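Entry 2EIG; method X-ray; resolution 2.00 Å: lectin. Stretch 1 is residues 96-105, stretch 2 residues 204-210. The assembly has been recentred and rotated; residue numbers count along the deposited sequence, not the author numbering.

Stretch 1 96-105: NSQGGYLGIT
Stretch 2 (204-210) FSATTWN

Strand side chains that bear hydroxyls can anchor a tightly turned loop by donating to its backbone carbonyls, and this lectin offers a compact example. Residues 204-208 are extended, with phi between -129° and -148° and psi between 143° and 167°, so side chains alternate: Ser205 and Thr207 point toward the loop, Phe204, Ala206 and Thr208 away. The loop runs against the strand direction, pairing Gly99 with Trp209 (CA-CA 5.1 Å), Leu102 with Thr207 (5.3 Å) and Gly103 with Ser205 (5.8 Å).

The loop holds its own shape. Gly103 N donates to Ser97 O (2.9 Å) and Leu102 N to Gly99 O (3.0 Å), around a 3-10 segment at Gly100 and Tyr101. Gly99 (phi/psi 61/-125), Leu102 (62/15) and Gly103 (71/12) all have positive phi.

No direct backbone hydrogen bond joins the stretches; two hydroxyls do that work. Thr207, chi1 50° (p), donates from OG1 to Gly99 O, which thus takes both the turn's own N-H and this hydroxyl, and Ser205, chi1 176° (t), from OG to Leu102 O, both at a very short 2.5 Å. In the p rotamer Thr207 also sets its methyl against the loop, CG2 lying 3.4 Å from Gly103 N and 3.8 Å from Ser97 O. A water bridges the two backbones, accepting from Gly99 N and donating to Thr208 O, each 2.7 Å from the water O.

Van der Waals contacts fill the remainder. Leu102, m then t (-66°, 168°), brings CD2 to 3.7 Å from Thr207 OG1; Ile104, p then t (58°, -176°), places CG2 3.7 Å from Ser205 CB, carbon against carbon. Trp209 (chi1 -169°, chi2 -122°) swings its indole back to the loop: CZ3 meets Gln98 CB at the ring edge (3.7 Å), and CE3 approaches Gly99 CA (3.5 Å). The absence of a side chain permits this closeness: an ideal CB on Gly99 would lie 2.8 Å from Trp209 CE3, and one on Gly103 2.5 Å from Ser205 OG, both clashes.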

# COMPACT_ATOMS: atom_id res chain seq x y z
N ASN A 96 -21.21 -4.00 -25.60
CA ASN A 96 -20.56 -2.65 -25.64
C ASN A 96 -19.10 -2.57 -25.14
O ASN A 96 -18.62 -1.53 -24.62
CB ASN A 96 -21.43 -1.61 -24.92
CG ASN A 96 -22.91 -1.92 -25.02
OD1 ASN A 96 -23.54 -2.33 -24.04
ND2 ASN A 96 -23.46 -1.76 -26.21
N SER A 97 -18.38 -3.69 -25.31
CA SER A 97 -16.99 -3.80 -24.89
C SER A 97 -15.94 -3.78 -26.03
O SER A 97 -14.78 -4.07 -25.82
CB SER A 97 -16.82 -5.05 -24.03
OG SER A 97 -17.17 -6.24 -24.75
N GLN A 98 -16.37 -3.42 -27.25
CA GLN A 98 -15.46 -3.39 -28.41
C GLN A 98 -14.37 -2.35 -28.27
O GLN A 98 -14.48 -1.42 -27.44
CB GLN A 98 -16.22 -3.23 -29.73
CG GLN A 98 -16.98 -4.50 -30.13
CD GLN A 98 -17.51 -4.39 -31.54
OE1 GLN A 98 -17.14 -5.19 -32.43
NE2 GLN A 98 -18.33 -3.36 -31.77
N GLY A 99 -13.32 -2.50 -29.08
CA GLY A 99 -12.30 -1.45 -29.20
C GLY A 99 -11.60 -1.15 -27.88
O GLY A 99 -11.05 -2.06 -27.20
N GLY A 100 -11.63 0.12 -27.51
CA GLY A 100 -10.89 0.60 -26.36
C GLY A 100 -11.42 0.11 -25.01
O GLY A 100 -10.74 0.31 -23.99
N TYR A 101 -12.62 -0.47 -25.03
CA TYR A 101 -13.23 -1.11 -23.83
C TYR A 101 -12.68 -2.51 -23.55
O TYR A 101 -13.03 -3.13 -22.55
CB TYR A 101 -14.73 -1.11 -23.91
CG TYR A 101 -15.28 0.28 -23.93
CD1 TYR A 101 -15.24 1.08 -22.75
CD2 TYR A 101 -15.77 0.85 -25.12
CE1 TYR A 101 -15.68 2.40 -22.75
CE2 TYR A 101 -16.23 2.19 -25.13
CZ TYR A 101 -16.18 2.95 -23.94
OH TYR A 101 -16.63 4.27 -23.88
N LEU A 102 -11.79 -2.97 -24.45
CA LEU A 102 -10.91 -4.13 -24.20
C LEU A 102 -11.60 -5.47 -23.96
O LEU A 102 -10.95 -6.42 -23.56
CB LEU A 102 -9.83 -3.81 -23.12
CG LEU A 102 -8.81 -2.75 -23.59
CD1 LEU A 102 -7.94 -2.21 -22.46
CD2 LEU A 102 -7.87 -3.22 -24.76
N GLY A 103 -12.87 -5.57 -24.31
CA GLY A 103 -13.65 -6.78 -24.10
C GLY A 103 -13.93 -7.03 -22.63
O GLY A 103 -14.36 -8.11 -22.26
N ILE A 104 -13.68 -6.03 -21.78
CA ILE A 104 -13.87 -6.19 -20.32
C ILE A 104 -14.91 -5.22 -19.74
O ILE A 104 -15.49 -5.46 -18.69
CB ILE A 104 -12.56 -6.09 -19.51
CG1 ILE A 104 -11.84 -4.74 -19.74
CG2 ILE A 104 -11.64 -7.34 -19.81
CD1 ILE A 104 -10.49 -4.58 -19.05
N THR A 105 -15.14 -4.13 -20.42
CA THR A 105 -16.05 -3.10 -19.92
C THR A 105 -17.22 -2.98 -20.88
O THR A 105 -17.01 -2.72 -22.05
CB THR A 105 -15.31 -1.74 -19.80
OG1 THR A 105 -14.39 -1.81 -18.70
CG2 THR A 105 -16.28 -0.55 -19.60
N PHE A 204 -7.42 -13.78 -20.33
CA PHE A 204 -7.05 -12.65 -21.15
C PHE A 204 -8.21 -12.20 -21.96
O PHE A 204 -9.06 -12.99 -22.35
CB PHE A 204 -5.91 -13.03 -22.10
CG PHE A 204 -4.70 -13.56 -21.41
CD1 PHE A 204 -4.53 -14.95 -21.25
CD2 PHE A 204 -3.72 -12.68 -20.90
CE1 PHE A 204 -3.41 -15.44 -20.60
CE2 PHE A 204 -2.57 -13.20 -20.25
CZ PHE A 204 -2.43 -14.59 -20.11
N SER A 205 -8.23 -10.90 -22.22
CA SER A 205 -9.15 -10.32 -23.14
C SER A 205 -8.37 -9.39 -24.04
O SER A 205 -7.45 -8.69 -23.59
CB SER A 205 -10.23 -9.53 -22.37
OG SER A 205 -11.07 -8.90 -23.29
N ALA A 206 -8.75 -9.36 -25.30
CA ALA A 206 -8.08 -8.51 -26.28
C ALA A 206 -9.05 -8.05 -27.33
O ALA A 206 -9.97 -8.75 -27.66
CB ALA A 206 -6.92 -9.27 -26.92
N THR A 207 -8.86 -6.84 -27.86
CA THR A 207 -9.72 -6.32 -28.88
C THR A 207 -8.87 -5.60 -29.91
O THR A 207 -7.75 -5.19 -29.65
CB THR A 207 -10.73 -5.23 -28.35
OG1 THR A 207 -9.98 -4.27 -27.60
CG2 THR A 207 -11.82 -5.85 -27.52
N THR A 208 -9.45 -5.46 -31.10
CA THR A 208 -8.87 -4.68 -32.18
C THR A 208 -10.08 -3.94 -32.75
O THR A 208 -11.23 -4.24 -32.45
CB THR A 208 -8.23 -5.57 -33.25
OG1 THR A 208 -9.23 -6.46 -33.76
CG2 THR A 208 -7.03 -6.39 -32.69
N TRP A 209 -9.80 -2.96 -33.57
CA TRP A 209 -10.83 -2.06 -34.00
C TRP A 209 -10.84 -2.09 -35.55
O TRP A 209 -10.55 -3.13 -36.17
CB TRP A 209 -10.56 -0.66 -33.40
CG TRP A 209 -11.66 0.30 -33.54
CD1 TRP A 209 -11.61 1.52 -34.16
CD2 TRP A 209 -13.01 0.15 -33.07
NE1 TRP A 209 -12.83 2.12 -34.12
CE2 TRP A 209 -13.71 1.30 -33.45
CE3 TRP A 209 -13.68 -0.85 -32.35
CZ2 TRP A 209 -15.07 1.52 -33.11
CZ3 TRP A 209 -15.04 -0.68 -32.06
CH2 TRP A 209 -15.71 0.51 -32.43
N ASN A 210 -11.19 -0.97 -36.17
CA ASN A 210 -11.19 -0.88 -37.60
C ASN A 210 -11.24 0.61 -37.87
O ASN A 210 -12.22 1.25 -37.51
CB ASN A 210 -12.42 -1.60 -38.19
CG ASN A 210 -12.37 -1.72 -39.71
OD1 ASN A 210 -13.09 -2.54 -40.30
ND2 ASN A 210 -11.51 -0.93 -40.35
O HOH W 1 -13.29 -4.70 -30.71